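Local coordinates for nuclease-like protein (Chaetomium thermophilum, PDB 6GRB) that probably resolves four-way DNA (Holliday) junctions and cleaves 5'-flaps, as a metal-dependent endonuclease of the XPG family, at residues A[382-387]-A[437-442]. Sequence-based numbering, arbitrary orientation.
Sequences VSFIPA and QPDLAW
Val382 and Ala441 pair as antiparallel strand neighbours through two bonds: Val382 N reaches Ala441 O at 2.8 Å, and Ala441 N returns a bond to Val382 O. Two residues further along one strand and two back along the other, Phe384 and Asp439 repeat the exchange unevenly. Asp439 N to Phe384 O is short and nearly straight, whereas Phe384 N to Asp439 O is longer (3.1 Å) and bent to 137° at the hydrogen. Three of these oxygens also receive a CA-H contact: Val382 O from Leu440, Asp439 O from Ser383 and Phe384 O from Pro438. Between them Ser383 and Leu440 form a non-hydrogen-bonded pair; Leu440 N is met instead by Asp439 OD1 (2.8 Å, anti side).

With chi1 at 58°, Phe384 CG sits between its backbone N and carbonyl carbon, and the ring runs beside Asp439. Asp439 CB lies over the ring face in a CH-pi contact, 4.1 Å from the centroid, while Ala441 CB meets the ring edge at CE1 (3.5 Å). Pro386 CG packs on Asp439 CB. On the other face of the sheet, Leu440 CD2 touches Ser383 CB, and Ser383 OG bonds weakly to Gly364 O.

Away from metal site and DNA, this central-to-outer pairing (377-384 with 439-444) belongs to a three-stranded sheet followed by a helix, consistent with the GEN1 chromodomain; strand 364-371 flanks 377-384, and helix 318-340 packs against Phe384 and Pro386.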
loop_
_atom_site.group_PDB
_atom_site.type_symbol
_atom_site.label_atom_id
_atom_site.label_comp_id
_atom_site.label_asym_id
_atom_site.label_seq_id
_atom_site.Cartn_x
_atom_site.Cartn_y
_atom_site.Cartn_z
ATOM N N VAL A 382 3.655 3.987 -26.367
ATOM C CA VAL A 382 3.748 2.734 -27.105
ATOM C C VAL A 382 2.458 2.217 -27.721
ATOM O O VAL A 382 1.375 2.337 -27.148
ATOM C CB VAL A 382 4.345 1.617 -26.224
ATOM C CG1 VAL A 382 4.322 0.288 -26.963
ATOM C CG2 VAL A 382 5.761 1.975 -25.800
ATOM N N SER A 383 2.605 1.589 -28.882
ATOM C CA SER A 383 1.509 1.006 -29.640
ATOM C C SER A 383 1.504 -0.484 -29.442
ATOM O O SER A 383 2.531 -1.072 -29.227
ATOM C CB SER A 383 1.622 1.315 -31.131
ATOM O OG SER A 383 2.766 0.741 -31.711
ATOM N N PHE A 384 0.335 -1.085 -29.577
ATOM C CA PHE A 384 0.103 -2.506 -29.337
ATOM C C PHE A 384 -1.298 -2.851 -29.839
ATOM O O PHE A 384 -2.135 -1.967 -30.057
ATOM C CB PHE A 384 0.248 -2.858 -27.848
ATOM C CG PHE A 384 -0.678 -2.084 -26.945
ATOM C CD1 PHE A 384 -0.322 -0.836 -26.467
ATOM C CD2 PHE A 384 -1.907 -2.605 -26.573
ATOM C CE1 PHE A 384 -1.173 -0.119 -25.640
ATOM C CE2 PHE A 384 -2.759 -1.890 -25.744
ATOM C CZ PHE A 384 -2.382 -0.644 -25.279
ATOM N N ILE A 385 -1.549 -4.148 -30.016
ATOM C CA ILE A 385 -2.843 -4.630 -30.485
ATOM C C ILE A 385 -3.567 -5.247 -29.282
ATOM O O ILE A 385 -3.192 -6.349 -28.854
ATOM C CB ILE A 385 -2.706 -5.642 -31.632
ATOM C CG1 ILE A 385 -1.803 -5.096 -32.752
ATOM C CG2 ILE A 385 -4.097 -6.014 -32.179
ATOM C CD1 ILE A 385 -2.482 -4.115 -33.700
ATOM N N PRO A 386 -4.581 -4.578 -28.723
ATOM C CA PRO A 386 -5.203 -5.094 -27.481
ATOM C C PRO A 386 -5.642 -6.551 -27.544
ATOM O O PRO A 386 -5.285 -7.333 -26.657
ATOM C CB PRO A 386 -6.385 -4.135 -27.283
ATOM C CG PRO A 386 -5.925 -2.854 -27.877
ATOM C CD PRO A 386 -5.079 -3.236 -29.078
ATOM N N ALA A 387 -6.400 -6.942 -28.572
ATOM C CA ALA A 387 -6.859 -8.328 -28.682
ATOM C C ALA A 387 -5.706 -9.293 -28.932
ATOM O O ALA A 387 -5.755 -10.443 -28.483
ATOM C CB ALA A 387 -7.905 -8.453 -29.794
ATOM N N GLN A 437 -7.260 -3.008 -33.958
ATOM C CA GLN A 437 -6.492 -1.866 -34.411
ATOM C C GLN A 437 -5.470 -1.528 -33.331
ATOM O O GLN A 437 -5.581 -1.976 -32.209
ATOM C CB GLN A 437 -7.391 -0.652 -34.612
ATOM C CG GLN A 437 -8.097 -0.588 -35.953
ATOM C CD GLN A 437 -7.417 -1.407 -37.031
ATOM O OE1 GLN A 437 -6.323 -1.075 -37.481
ATOM N NE2 GLN A 437 -8.070 -2.470 -37.462
ATOM N N PRO A 438 -4.455 -0.741 -33.672
ATOM C CA PRO A 438 -3.456 -0.342 -32.665
ATOM C C PRO A 438 -4.026 0.599 -31.608
ATOM O O PRO A 438 -4.695 1.585 -31.929
ATOM C CB PRO A 438 -2.379 0.352 -33.508
ATOM C CG PRO A 438 -2.510 -0.292 -34.851
ATOM C CD PRO A 438 -3.972 -0.506 -35.043
ATOM N N ASP A 439 -3.737 0.294 -30.343
ATOM C CA ASP A 439 -4.007 1.160 -29.200
ATOM C C ASP A 439 -2.691 1.783 -28.731
ATOM O O ASP A 439 -1.607 1.292 -29.052
ATOM C CB ASP A 439 -4.661 0.369 -28.055
ATOM C CG ASP A 439 -5.580 1.218 -27.171
ATOM O OD1 ASP A 439 -5.389 2.449 -27.041
ATOM O OD2 ASP A 439 -6.514 0.630 -26.589
ATOM N N LEU A 440 -2.787 2.865 -27.958
ATOM C CA LEU A 440 -1.619 3.567 -27.448
ATOM C C LEU A 440 -1.692 3.646 -25.933
ATOM O O LEU A 440 -2.766 3.867 -25.372
ATOM C CB LEU A 440 -1.507 4.991 -28.023
ATOM C CG LEU A 440 -1.352 5.211 -29.530
ATOM C CD1 LEU A 440 -1.095 6.668 -29.801
ATOM C CD2 LEU A 440 -0.232 4.373 -30.117
ATOM N N ALA A 441 -0.549 3.484 -25.276
ATOM C CA ALA A 441 -0.441 3.637 -23.834
ATOM C C ALA A 441 0.881 4.304 -23.481
ATOM O O ALA A 441 1.871 4.172 -24.206
ATOM C CB ALA A 441 -0.530 2.288 -23.125
ATOM N N TRP A 442 0.894 5.012 -22.356
ATOM C CA TRP A 442 2.129 5.533 -21.779
ATOM C C TRP A 442 2.694 4.508 -20.799
ATOM O O TRP A 442 2.034 4.151 -19.811
ATOM C CB TRP A 442 1.903 6.868 -21.070
ATOM C CG TRP A 442 1.626 8.037 -21.966
ATOM C CD1 TRP A 442 0.430 8.659 -22.143
ATOM C CD2 TRP A 442 2.571 8.753 -22.775
ATOM N NE1 TRP A 442 0.561 9.703 -23.023
ATOM C CE2 TRP A 442 1.868 9.785 -23.423
ATOM C CE3 TRP A 442 3.942 8.619 -23.012
ATOM C CZ2 TRP A 442 2.489 10.681 -24.294
ATOM C CZ3 TRP A 442 4.562 9.506 -23.865
ATOM C CH2 TRP A 442 3.836 10.521 -24.505
#